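Local structure of caspase-3 (Porites astreoides, 6WI4) at residues Met124-Ala129 against Met184-Met189; Arg188-Val193 against Ser216-Met221; Ala63-Ile68 against Gly94-Thr99; Asn34-Asp39 against Ser86-Gly91. The protein probably acts as a cysteine protease of the caspase family, cutting target proteins after aspartate residues during apoptosis in the coral. All coordinates share one frame; numbering follows the deposited sequence. Where two conformers were deposited one is given.

Following the chain from the N terminus, contact 4 opens first, at Asn34-Asp39, and contact 3 opens inside it, at Ala63-Ile68. Contact 4 then closes at Ser86-Gly91 and contact 3 at Gly94-Thr99, so the two loops cross. One ties helix 36-49 to central strand 83-88, the other helix 62-73 to the small hairpin sheet that follows. Contact 1 comes later, leaving from strand 123-128, next to 83-88 in the sheet, and closing on helix 186-197. Contact 2 starts from that same helix, sharing Arg188 and Met189 with contact 1, and closes on edge strand 217-220. None of the four nests inside another.

Contact 1 (Met124-Ala129 against Met184-Met189)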
loop_
_atom_site.group_PDB
_atom_site.type_symbol
_atom_site.label_atom_id
_atom_site.label_comp_id
_atom_site.label_asym_id
_atom_site.label_seq_id
_atom_site.Cartn_x
_atom_site.Cartn_y
_atom_site.Cartn_z
ATOM N N MET A 124 4.814 -0.103 -7.647
ATOM C CA MET A 124 4.228 -0.818 -6.518
ATOM C C MET A 124 3.263 0.091 -5.777
ATOM O O MET A 124 3.630 1.202 -5.392
ATOM C CB MET A 124 5.317 -1.296 -5.564
ATOM C CG MET A 124 6.283 -2.289 -6.175
ATOM S SD MET A 124 7.766 -2.468 -5.169
ATOM C CE MET A 124 8.850 -1.309 -6.009
ATOM N N PHE A 125 2.051 -0.397 -5.540
ATOM C CA PHE A 125 1.052 0.327 -4.765
ATOM C C PHE A 125 0.662 -0.507 -3.554
ATOM O O PHE A 125 0.370 -1.700 -3.692
ATOM C CB PHE A 125 -0.170 0.633 -5.630
ATOM C CG PHE A 125 0.087 1.677 -6.657
ATOM C CD1 PHE A 125 0.843 1.392 -7.778
ATOM C CD2 PHE A 125 -0.390 2.963 -6.484
ATOM C CE1 PHE A 125 1.104 2.371 -8.723
ATOM C CE2 PHE A 125 -0.129 3.938 -7.418
ATOM C CZ PHE A 125 0.616 3.638 -8.542
ATOM N N PHE A 126 0.682 0.107 -2.371
ATOM C CA PHE A 126 0.294 -0.550 -1.129
ATOM C C PHE A 126 -0.886 0.190 -0.522
ATOM O O PHE A 126 -0.838 1.414 -0.370
ATOM C CB PHE A 126 1.444 -0.577 -0.117
ATOM C CG PHE A 126 2.686 -1.253 -0.614
ATOM C CD1 PHE A 126 3.638 -0.549 -1.334
ATOM C CD2 PHE A 126 2.917 -2.592 -0.323
ATOM C CE1 PHE A 126 4.794 -1.170 -1.782
ATOM C CE2 PHE A 126 4.071 -3.221 -0.777
ATOM C CZ PHE A 126 5.010 -2.505 -1.500
ATOM N N PHE A 127 -1.926 -0.546 -0.142
ATOM C CA PHE A 127 -3.144 0.057 0.390
ATOM C C PHE A 127 -3.469 -0.537 1.746
ATOM O O PHE A 127 -3.644 -1.755 1.860
ATOM C CB PHE A 127 -4.336 -0.178 -0.539
ATOM C CG PHE A 127 -4.162 0.361 -1.913
ATOM C CD1 PHE A 127 -4.420 1.690 -2.181
ATOM C CD2 PHE A 127 -3.744 -0.453 -2.946
ATOM C CE1 PHE A 127 -4.248 2.200 -3.464
ATOM C CE2 PHE A 127 -3.590 0.048 -4.239
ATOM C CZ PHE A 127 -3.844 1.375 -4.493
ATOM N N GLN A 128 -3.605 0.317 2.763
ATOM C CA GLN A 128 -4.249 -0.055 4.017
ATOM C C GLN A 128 -5.512 0.797 4.104
ATOM O O GLN A 128 -5.440 1.999 4.375
ATOM C CB GLN A 128 -3.336 0.162 5.219
ATOM C CG GLN A 128 -4.054 0.035 6.568
ATOM C CD GLN A 128 -4.764 -1.299 6.744
ATOM O OE1 GLN A 128 -4.217 -2.360 6.425
ATOM N NE2 GLN A 128 -5.986 -1.253 7.267
ATOM N N ALA A 129 -6.663 0.174 3.842
ATOM C CA ALA A 129 -7.955 0.841 3.759
ATOM C C ALA A 129 -9.034 -0.221 3.645
ATOM O O ALA A 129 -8.791 -1.328 3.155
ATOM C CB ALA A 129 -8.032 1.798 2.555
ATOM N N MET A 184 14.055 -12.714 -1.069
ATOM C CA MET A 184 12.762 -13.233 -1.503
ATOM C C MET A 184 12.030 -12.215 -2.371
ATOM O O MET A 184 11.970 -11.029 -2.030
ATOM C CB MET A 184 11.908 -13.601 -0.285
ATOM C CG MET A 184 10.632 -14.333 -0.621
ATOM S SD MET A 184 9.721 -14.778 0.858
ATOM C CE MET A 184 10.790 -16.059 1.501
ATOM N N ASP A 185 11.446 -12.682 -3.474
ATOM C CA ASP A 185 10.791 -11.773 -4.406
ATOM C C ASP A 185 9.461 -11.302 -3.825
ATOM O O ASP A 185 8.917 -11.902 -2.894
ATOM C CB ASP A 185 10.585 -12.440 -5.768
ATOM C CG ASP A 185 9.528 -13.515 -5.725
ATOM O OD1 ASP A 185 8.341 -13.192 -5.926
ATOM O OD2 ASP A 185 9.882 -14.688 -5.480
ATOM N N ILE A 186 8.938 -10.199 -4.373
ATOM C CA ILE A 186 7.844 -9.514 -3.684
ATOM C C ILE A 186 6.574 -10.362 -3.649
ATOM O O ILE A 186 5.820 -10.303 -2.676
ATOM C CB ILE A 186 7.577 -8.131 -4.302
ATOM C CG1 ILE A 186 6.780 -7.279 -3.302
ATOM C CG2 ILE A 186 6.857 -8.242 -5.642
ATOM C CD1 ILE A 186 6.625 -5.810 -3.738
ATOM N N LEU A 187 6.294 -11.143 -4.698
ATOM C CA LEU A 187 5.058 -11.925 -4.667
ATOM C C LEU A 187 5.134 -13.012 -3.607
ATOM O O LEU A 187 4.159 -13.262 -2.891
ATOM C CB LEU A 187 4.754 -12.525 -6.040
ATOM C CG LEU A 187 4.405 -11.530 -7.144
ATOM C CD1 LEU A 187 3.908 -12.291 -8.353
ATOM C CD2 LEU A 187 3.340 -10.529 -6.701
ATOM N N ARG A 188 6.293 -13.651 -3.465
ATOM C CA ARG A 188 6.453 -14.621 -2.389
ATOM C C ARG A 188 6.334 -13.963 -1.022
ATOM O O ARG A 188 5.740 -14.536 -0.100
ATOM C CB ARG A 188 7.796 -15.327 -2.527
ATOM C CG ARG A 188 7.815 -16.290 -3.682
ATOM C CD ARG A 188 8.709 -17.471 -3.405
ATOM N NE ARG A 188 8.643 -18.409 -4.517
ATOM C CZ ARG A 188 9.340 -19.532 -4.583
ATOM N NH1 ARG A 188 9.212 -20.325 -5.639
ATOM N NH2 ARG A 188 10.164 -19.857 -3.592
ATOM N N MET A 189 6.885 -12.754 -0.870
ATOM C CA MET A 189 6.767 -12.072 0.411
ATOM C C MET A 189 5.317 -11.713 0.697
ATOM O O MET A 189 4.844 -11.882 1.825
ATOM C CB MET A 189 7.647 -10.824 0.440
ATOM C CG MET A 189 9.127 -11.150 0.464
ATOM S SD MET A 189 10.161 -9.786 1.053
ATOM C CE MET A 189 9.967 -8.638 -0.308
#
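Met124 and Phe126, on strand 123-128, make a small, buried, purely apolar contact with Ile186 in the first turn of helix 186-197. All of it passes through one methyl group. Ile186 CD1 lies 3.8 Å from Met124 SD and 4.3 Å from Phe126 CZ, so the isoleucine tip meets both the sulfur of one neighbour and the far end of the other's ring. Its approach to the ring is oblique. Ile186 can reach this far because its CG1 stands anti to the backbone N (chi1 -162°) and CD1 carries on in an extended line, bridging strand and helix backbones whose closest CA atoms, those of Met124 and Ile186, are 9.8 Å apart. The methionine chain bends at its last torsion (chi3 -96°), which turns its CE methyl aside and leaves SD to face the helix.

This is the layered caspase fold, a mostly parallel central sheet with helices packed on its two faces. The alternation of the strand sorts its side chains: Met124 and Phe126 look to the face held by helices 168-180 and 186-197, while Phe125 and Phe127 look to the other, where Phe127 stacks on Tyr151. Phe177 of helix 168-180 and Leu226 also pack on Ile186, Leu173 on Phe126.

Asp185 fixes the start of the helix as its N-cap. Its OD1 accepts from Arg188 N at 3.2 Å, nearly straight at 165° although the donor sits above the carboxylate plane, and more weakly from Leu187 N. At the other end of the strand, Gln128 NE2 bonds an acidic side chain of the bound peptide.

Contact 2 (Arg188-Val193 against Ser216-Met221)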
loop_
_atom_site.group_PDB
_atom_site.type_symbol
_atom_site.label_atom_id
_atom_site.label_comp_id
_atom_site.label_asym_id
_atom_site.label_seq_id
_atom_site.Cartn_x
_atom_site.Cartn_y
_atom_site.Cartn_z
ATOM N N ARG A 188 6.293 -13.651 -3.465
ATOM C CA ARG A 188 6.453 -14.621 -2.389
ATOM C C ARG A 188 6.334 -13.963 -1.022
ATOM O O ARG A 188 5.740 -14.536 -0.100
ATOM C CB ARG A 188 7.796 -15.327 -2.527
ATOM C CG ARG A 188 7.815 -16.290 -3.682
ATOM C CD ARG A 188 8.709 -17.471 -3.405
ATOM N NE ARG A 188 8.643 -18.409 -4.517
ATOM C CZ ARG A 188 9.340 -19.532 -4.583
ATOM N NH1 ARG A 188 9.212 -20.325 -5.639
ATOM N NH2 ARG A 188 10.164 -19.857 -3.592
ATOM N N MET A 189 6.885 -12.754 -0.870
ATOM C CA MET A 189 6.767 -12.072 0.411
ATOM C C MET A 189 5.317 -11.713 0.697
ATOM O O MET A 189 4.844 -11.882 1.825
ATOM C CB MET A 189 7.647 -10.824 0.440
ATOM C CG MET A 189 9.127 -11.150 0.464
ATOM S SD MET A 189 10.161 -9.786 1.053
ATOM C CE MET A 189 9.967 -8.638 -0.308
ATOM N N LEU A 190 4.587 -11.237 -0.317
ATOM C CA LEU A 190 3.189 -10.893 -0.091
ATOM C C LEU A 190 2.340 -12.137 0.190
ATOM O O LEU A 190 1.345 -12.049 0.916
ATOM C CB LEU A 190 2.656 -10.088 -1.280
ATOM C CG LEU A 190 3.211 -8.654 -1.353
ATOM C CD1 LEU A 190 2.858 -8.000 -2.682
ATOM C CD2 LEU A 190 2.693 -7.796 -0.210
ATOM N N THR A 191 2.723 -13.299 -0.353
ATOM C CA THR A 191 2.063 -14.545 0.034
ATOM C C THR A 191 2.269 -14.827 1.518
ATOM O O THR A 191 1.331 -15.221 2.223
ATOM C CB THR A 191 2.588 -15.690 -0.829
ATOM O OG1 THR A 191 2.240 -15.441 -2.197
ATOM C CG2 THR A 191 1.966 -17.025 -0.412
ATOM N N ARG A 192 3.485 -14.598 2.019
ATOM C CA ARG A 192 3.730 -14.795 3.443
ATOM C C ARG A 192 2.995 -13.761 4.282
ATOM O O ARG A 192 2.566 -14.061 5.404
ATOM C CB ARG A 192 5.230 -14.761 3.707
ATOM C CG ARG A 192 5.868 -16.121 3.405
ATOM C CD ARG A 192 7.261 -16.018 2.860
ATOM N NE ARG A 192 7.733 -17.345 2.462
ATOM C CZ ARG A 192 7.462 -17.907 1.287
ATOM N NH1 ARG A 192 6.726 -17.257 0.389
ATOM N NH2 ARG A 192 7.926 -19.118 1.002
ATOM N N VAL A 193 2.836 -12.543 3.760
ATOM C CA VAL A 193 2.051 -11.541 4.473
ATOM C C VAL A 193 0.612 -12.015 4.624
ATOM O O VAL A 193 0.013 -11.923 5.703
ATOM C CB VAL A 193 2.122 -10.189 3.745
ATOM C CG1 VAL A 193 1.094 -9.202 4.331
ATOM C CG2 VAL A 193 3.524 -9.608 3.866
ATOM N N SER A 216 -5.422 -10.864 2.992
ATOM C CA SER A 216 -4.927 -9.805 2.116
ATOM C C SER A 216 -4.842 -10.336 0.690
ATOM O O SER A 216 -4.906 -11.543 0.446
ATOM C CB SER A 216 -3.570 -9.272 2.585
ATOM O OG SER A 216 -2.597 -10.298 2.709
ATOM N N SER A 217 -4.750 -9.418 -0.270
ATOM C CA SER A 217 -4.792 -9.826 -1.668
ATOM C C SER A 217 -3.798 -9.011 -2.475
ATOM O O SER A 217 -3.578 -7.831 -2.197
ATOM C CB SER A 217 -6.206 -9.680 -2.248
ATOM O OG SER A 217 -6.677 -8.347 -2.177
ATOM N N VAL A 218 -3.186 -9.641 -3.471
ATOM C CA VAL A 218 -2.257 -8.947 -4.348
ATOM C C VAL A 218 -2.778 -9.050 -5.771
ATOM O O VAL A 218 -3.205 -10.128 -6.203
ATOM C CB VAL A 218 -0.818 -9.492 -4.220
ATOM C CG1 VAL A 218 -0.724 -10.993 -4.446
ATOM C CG2 VAL A 218 0.104 -8.758 -5.181
ATOM N N VAL A 219 -2.779 -7.924 -6.482
ATOM C CA VAL A 219 -3.126 -7.879 -7.900
ATOM C C VAL A 219 -1.829 -7.609 -8.645
ATOM O O VAL A 219 -1.237 -6.533 -8.494
ATOM C CB VAL A 219 -4.166 -6.792 -8.210
ATOM C CG1 VAL A 219 -4.492 -6.800 -9.702
ATOM C CG2 VAL A 219 -5.449 -6.983 -7.376
ATOM N N SER A 220 -1.370 -8.562 -9.456
ATOM C CA SER A 220 -0.054 -8.439 -10.072
ATOM C C SER A 220 -0.166 -8.364 -11.587
ATOM O O SER A 220 -0.738 -9.258 -12.219
ATOM C CB SER A 220 0.852 -9.606 -9.693
ATOM O OG SER A 220 2.071 -9.488 -10.416
ATOM N N MET A 221 0.376 -7.292 -12.156
ATOM C CA MET A 221 0.683 -7.213 -13.577
ATOM C C MET A 221 2.191 -7.278 -13.810
ATOM O O MET A 221 2.680 -6.833 -14.854
ATOM C CB MET A 221 0.095 -5.935 -14.185
ATOM C CG MET A 221 -1.432 -5.959 -14.317
ATOM S SD MET A 221 -2.265 -5.857 -12.712
ATOM C CE MET A 221 -3.840 -5.142 -13.191
HETATM O O HOH W 1 -0.916 -10.488 0.444
#
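Leu190 and Val218 provide the apolar part of this contact, between helix 186-197 and strand 217-220. Leu190 CD1 rests 3.8 Å from Val218 CG2, the two side chains meeting at a slant. Val218 offers this methyl because CG2 stands anti to its backbone N, while CG1 takes the place between the backbone N and carbonyl carbon. Farther along the helix, Val193 CG1 comes within 4.2 Å of Ser216 OG, a loose touch of methyl against hydroxyl, and Phe169 and Val176 of helix 168-180 also pack on that valine.

The polar part runs through a water. It donates to Leu190 O at 2.8 Å and is also hydrogen-bonded to Ser216 OG at 2.8 Å, linking the helix backbone to the residue just before the strand. Ser216 is also held through its backbone, its N donating to Asn194 OD1.

Within the helix, Arg192 folds back on the preceding turn. Its NH1 donates to Arg188 O at 2.9 Å, with the oxygen in the guanidinium plane, and the helical donor Arg192 N reaches the same oxygen from the opposite face of the carbonyl.

Strand 217-220 is the outermost in this chain, antiparallel to strand 147-151. A helix packed beside this last, reversed strand belongs to the caspase fold, in whose dimers the strand typically lies at the interface between the two units.

Contact 3 (Ala63-Ile68 against Gly94-Thr99); sequences AEIRRI and GVIYGT
Ile65 reaches from helix 62-73 to strand 95-98, touching Gly98 and Ile96 with the end of its side chain. The bond from CA to CB is directed at the strand, though CB itself stays well back from it. There the side chain forks: CG2 lies anti to the backbone N, on the flank nearer Ile96, and CG1 lies anti to the carbonyl carbon (chi1 -66°), leading on toward Gly98. CD1, at the end of the extended CG1 branch, does the touching. It rests directly on the Gly98 backbone, 3.8 Å from Gly98 CA, and Ile96 CD1 comes to meet it tip to tip at 4.2 Å. Tyr97 O is a little farther off, 4.4 Å from Ile65 CD1; that oxygen has its polar partners in Thr89 OG1 and Asn19 ND2.

Helix and strand run steeply across each other, their short axes at 109° and 9.2 Å apart at the closest. Met103, Leu108 and Ile87 close round the two isoleucines, so the contact joins helix 62-73, the short helix 105-110, the three-stranded hairpin sheet and the central sheet of the caspase fold. Carbon meeting carbon, with no directional bond, means that shape and burial hold the elements together.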
loop_
_atom_site.group_PDB
_atom_site.type_symbol
_atom_site.label_atom_id
_atom_site.label_comp_id
_atom_site.label_asym_id
_atom_site.label_seq_id
_atom_site.Cartn_x
_atom_site.Cartn_y
_atom_site.Cartn_z
ATOM N N ALA A 63 -7.815 16.641 -3.415
ATOM C CA ALA A 63 -7.074 17.489 -4.338
ATOM C C ALA A 63 -5.578 17.402 -4.079
ATOM O O ALA A 63 -4.775 17.392 -5.021
ATOM C CB ALA A 63 -7.560 18.932 -4.224
ATOM N N GLU A 64 -5.191 17.306 -2.808
ATOM C CA GLU A 64 -3.777 17.188 -2.477
ATOM C C GLU A 64 -3.219 15.835 -2.891
ATOM O O GLU A 64 -2.080 15.757 -3.362
ATOM C CB GLU A 64 -3.574 17.430 -0.990
ATOM C CG GLU A 64 -3.769 18.906 -0.634
ATOM C CD GLU A 64 -3.844 19.167 0.846
ATOM O OE1 GLU A 64 -4.288 18.277 1.606
ATOM O OE2 GLU A 64 -3.475 20.293 1.253
ATOM N N ILE A 65 -4.007 14.764 -2.736
ATOM C CA ILE A 65 -3.572 13.451 -3.211
ATOM C C ILE A 65 -3.342 13.495 -4.717
ATOM O O ILE A 65 -2.321 13.015 -5.222
ATOM C CB ILE A 65 -4.596 12.367 -2.819
ATOM C CG1 ILE A 65 -4.650 12.204 -1.300
ATOM C CG2 ILE A 65 -4.230 11.039 -3.456
ATOM C CD1 ILE A 65 -5.801 11.337 -0.825
ATOM N N ARG A 66 -4.280 14.100 -5.451
ATOM C CA ARG A 66 -4.124 14.214 -6.897
ATOM C C ARG A 66 -2.902 15.057 -7.251
ATOM O O ARG A 66 -2.167 14.731 -8.192
ATOM C CB ARG A 66 -5.393 14.809 -7.516
ATOM C CG ARG A 66 -6.623 13.900 -7.422
ATOM C CD ARG A 66 -7.715 14.331 -8.394
ATOM N NE ARG A 66 -8.808 13.360 -8.423
ATOM C CZ ARG A 66 -9.925 13.480 -7.717
ATOM N NH1 ARG A 66 -10.865 12.548 -7.791
ATOM N NH2 ARG A 66 -10.100 14.539 -6.939
ATOM N N ARG A 67 -2.643 16.121 -6.485
ATOM C CA ARG A 67 -1.454 16.930 -6.735
ATOM C C ARG A 67 -0.186 16.104 -6.555
ATOM O O ARG A 67 0.732 16.168 -7.385
ATOM C CB ARG A 67 -1.438 18.151 -5.811
ATOM C CG ARG A 67 -0.146 18.981 -5.909
ATOM C CD ARG A 67 -0.090 20.119 -4.875
ATOM N NE ARG A 67 1.252 20.703 -4.804
ATOM C CZ ARG A 67 1.555 21.877 -4.247
ATOM N NH1 ARG A 67 2.818 22.291 -4.232
ATOM N NH2 ARG A 67 0.613 22.633 -3.689
ATOM N N ILE A 68 -0.123 15.306 -5.484
ATOM C CA ILE A 68 1.052 14.471 -5.248
ATOM C C ILE A 68 1.249 13.491 -6.398
ATOM O O ILE A 68 2.362 13.323 -6.912
ATOM C CB ILE A 68 0.928 13.740 -3.900
ATOM C CG1 ILE A 68 0.991 14.742 -2.749
ATOM C CG2 ILE A 68 2.059 12.745 -3.737
ATOM C CD1 ILE A 68 0.423 14.201 -1.450
ATOM N N GLY A 94 -13.330 -0.117 -4.284
ATOM C CA GLY A 94 -12.874 0.672 -5.406
ATOM C C GLY A 94 -12.459 2.092 -5.089
ATOM O O GLY A 94 -12.011 2.798 -6.003
ATOM N N VAL A 95 -12.588 2.546 -3.838
ATOM C CA VAL A 95 -12.339 3.946 -3.514
ATOM C C VAL A 95 -11.480 4.058 -2.258
ATOM O O VAL A 95 -11.465 3.176 -1.396
ATOM C CB VAL A 95 -13.644 4.756 -3.320
ATOM C CG1 VAL A 95 -14.495 4.716 -4.576
ATOM C CG2 VAL A 95 -14.430 4.247 -2.136
ATOM N N ILE A 96 -10.775 5.184 -2.161
ATOM C CA ILE A 96 -10.080 5.566 -0.938
ATOM C C ILE A 96 -10.534 6.969 -0.561
ATOM O O ILE A 96 -11.077 7.720 -1.380
ATOM C CB ILE A 96 -8.537 5.512 -1.065
ATOM C CG1 ILE A 96 -8.052 6.318 -2.267
ATOM C CG2 ILE A 96 -8.049 4.057 -1.123
ATOM C CD1 ILE A 96 -7.494 7.694 -1.897
ATOM N N TYR A 97 -10.323 7.317 0.704
ATOM C CA TYR A 97 -10.739 8.616 1.219
ATOM C C TYR A 97 -9.568 9.584 1.275
ATOM O O TYR A 97 -8.530 9.286 1.880
ATOM C CB TYR A 97 -11.342 8.489 2.618
ATOM C CG TYR A 97 -12.811 8.132 2.655
ATOM C CD1 TYR A 97 -13.227 6.826 2.479
ATOM C CD2 TYR A 97 -13.772 9.101 2.906
ATOM C CE1 TYR A 97 -14.569 6.492 2.531
ATOM C CE2 TYR A 97 -15.111 8.779 2.957
ATOM C CZ TYR A 97 -15.503 7.474 2.776
ATOM O OH TYR A 97 -16.840 7.141 2.825
ATOM N N GLY A 98 -9.741 10.754 0.663
ATOM C CA GLY A 98 -9.046 11.932 1.143
ATOM C C GLY A 98 -9.697 12.397 2.435
ATOM O O GLY A 98 -10.721 11.870 2.870
ATOM N N THR A 99 -9.117 13.416 3.068
ATOM C CA THR A 99 -9.746 13.900 4.292
ATOM C C THR A 99 -11.134 14.461 4.038
ATOM O O THR A 99 -11.941 14.525 4.970
ATOM C CB THR A 99 -8.893 14.972 4.965
ATOM O OG1 THR A 99 -8.585 15.993 4.015
ATOM C CG2 THR A 99 -7.608 14.368 5.498
#

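Contact 4 (Asn34-Asp39 against Ser86-Gly91); sequences NGTDVD and SILTHG
Where helix 36-49 begins beside the C-terminal end of central strand 83-88, at the peptide-binding edge of the caspase fold, Thr36 and Asp39 close over Leu88. The strand runs on here into Thr89, His90 and Gly91, whose His-Gly pair matches the family's active-site sequence; Gly91 makes backbone hydrogen bonds to the bound peptide, and His90 packs on the peptide backbone.

Leu88 points at the helix and is the one residue of Ser86-Gly91 to touch Asn34-Asp39. Thr36 OG1 lies 3.6 Å from Leu88 CB and 3.9 Å from Leu88 CD1, the two side chains slanting past each other. With chi1 at -169° the hydroxyl swings to the strand side, opposite the backbone N, yet its hydrogen bond goes to Asn18 OD1 of the neighbouring strand 13-18. The hydroxyl can thus lie against the leucine because it is hydrogen-bonded to Asn18. Arg40 and Leu43, farther along the helix, pack on Leu88 too.

Gly35 sits at the N-cap position, with a positive phi of 98°, just ahead of Thr36. One turn on, Asp39 presents its aliphatic base to the leucine and keeps its carboxylate for others: OD2 is hydrogen-bonded to Ser167 OG, while CB lies 3.9 Å from Leu88 CD1.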
loop_
_atom_site.group_PDB
_atom_site.type_symbol
_atom_site.label_atom_id
_atom_site.label_comp_id
_atom_site.label_asym_id
_atom_site.label_seq_id
_atom_site.Cartn_x
_atom_site.Cartn_y
_atom_site.Cartn_z
ATOM N N ASN A 34 -6.959 5.835 14.622
ATOM C CA ASN A 34 -5.992 5.692 15.698
ATOM C C ASN A 34 -5.054 4.524 15.420
ATOM O O ASN A 34 -5.492 3.437 15.041
ATOM C CB ASN A 34 -6.743 5.492 17.013
ATOM C CG ASN A 34 -8.002 6.343 17.083
ATOM O OD1 ASN A 34 -7.920 7.548 17.298
ATOM N ND2 ASN A 34 -9.169 5.727 16.866
ATOM N N GLY A 35 -3.753 4.757 15.595
ATOM C CA GLY A 35 -2.759 3.752 15.294
ATOM C C GLY A 35 -2.100 3.898 13.937
ATOM O O GLY A 35 -1.066 3.261 13.697
ATOM N N THR A 36 -2.663 4.710 13.041
ATOM C CA THR A 36 -2.084 4.799 11.704
ATOM C C THR A 36 -0.661 5.364 11.716
ATOM O O THR A 36 0.138 5.022 10.839
ATOM C CB THR A 36 -2.991 5.620 10.786
ATOM O OG1 THR A 36 -2.542 5.485 9.431
ATOM C CG2 THR A 36 -2.993 7.101 11.166
ATOM N N ASP A 37 -0.308 6.203 12.698
ATOM C CA ASP A 37 1.042 6.761 12.711
ATOM C C ASP A 37 2.088 5.672 12.915
ATOM O O ASP A 37 3.206 5.776 12.396
ATOM C CB ASP A 37 1.185 7.816 13.818
ATOM C CG ASP A 37 0.482 9.125 13.493
ATOM O OD1 ASP A 37 -0.074 9.278 12.389
ATOM O OD2 ASP A 37 0.481 10.012 14.377
ATOM N N VAL A 38 1.738 4.613 13.658
ATOM C CA VAL A 38 2.628 3.469 13.811
ATOM C C VAL A 38 2.908 2.834 12.453
ATOM O O VAL A 38 4.050 2.470 12.142
ATOM C CB VAL A 38 2.014 2.454 14.796
ATOM C CG1 VAL A 38 2.888 1.220 14.914
ATOM C CG2 VAL A 38 1.815 3.094 16.166
ATOM N N ASP A 39 1.866 2.690 11.628
ATOM C CA ASP A 39 2.031 2.158 10.279
ATOM C C ASP A 39 2.886 3.084 9.422
ATOM O O ASP A 39 3.760 2.627 8.678
ATOM C CB ASP A 39 0.670 1.985 9.603
ATOM C CG ASP A 39 -0.069 0.730 10.024
ATOM O OD1 ASP A 39 0.426 -0.071 10.844
ATOM O OD2 ASP A 39 -1.184 0.558 9.495
ATOM N N SER A 86 2.092 4.442 -1.441
ATOM C CA SER A 86 1.346 3.772 -0.383
ATOM C C SER A 86 0.394 4.763 0.262
ATOM O O SER A 86 0.695 5.951 0.376
ATOM C CB SER A 86 2.286 3.152 0.670
ATOM O OG SER A 86 3.038 4.158 1.351
ATOM N N ILE A 87 -0.770 4.274 0.672
ATOM C CA ILE A 87 -1.737 5.145 1.320
ATOM C C ILE A 87 -2.423 4.386 2.443
ATOM O O ILE A 87 -2.751 3.204 2.313
ATOM C CB ILE A 87 -2.750 5.733 0.314
ATOM C CG1 ILE A 87 -3.635 6.775 1.010
ATOM C CG2 ILE A 87 -3.550 4.634 -0.365
ATOM C CD1 ILE A 87 -4.339 7.730 0.032
ATOM N N LEU A 88 -2.602 5.080 3.562
ATOM C CA LEU A 88 -3.203 4.561 4.782
ATOM C C LEU A 88 -4.407 5.446 5.071
ATOM O O LEU A 88 -4.239 6.621 5.412
ATOM C CB LEU A 88 -2.192 4.603 5.933
ATOM C CG LEU A 88 -0.742 4.240 5.598
ATOM C CD1 LEU A 88 0.157 4.612 6.781
ATOM C CD2 LEU A 88 -0.627 2.750 5.287
ATOM N N THR A 89 -5.614 4.913 4.904
ATOM C CA THR A 89 -6.794 5.778 4.949
ATOM C C THR A 89 -8.045 4.912 5.064
ATOM O O THR A 89 -7.969 3.681 5.128
ATOM C CB THR A 89 -6.839 6.697 3.717
ATOM O OG1 THR A 89 -7.869 7.685 3.880
ATOM C CG2 THR A 89 -7.066 5.921 2.408
ATOM N N HIS A 90 -9.207 5.567 5.097
ATOM C CA HIS A 90 -10.468 4.853 4.970
ATOM C C HIS A 90 -10.727 4.502 3.507
ATOM O O HIS A 90 -10.165 5.101 2.586
ATOM C CB HIS A 90 -11.625 5.703 5.511
ATOM C CG HIS A 90 -11.750 5.662 7.000
ATOM N ND1 HIS A 90 -11.938 4.488 7.688
ATOM C CD2 HIS A 90 -11.733 6.644 7.933
ATOM C CE1 HIS A 90 -12.015 4.736 8.983
ATOM N NE2 HIS A 90 -11.904 6.042 9.157
ATOM N N GLY A 91 -11.604 3.527 3.295
ATOM C CA GLY A 91 -11.987 3.198 1.934
ATOM C C GLY A 91 -13.293 2.447 1.872
ATOM O O GLY A 91 -13.878 2.064 2.886
#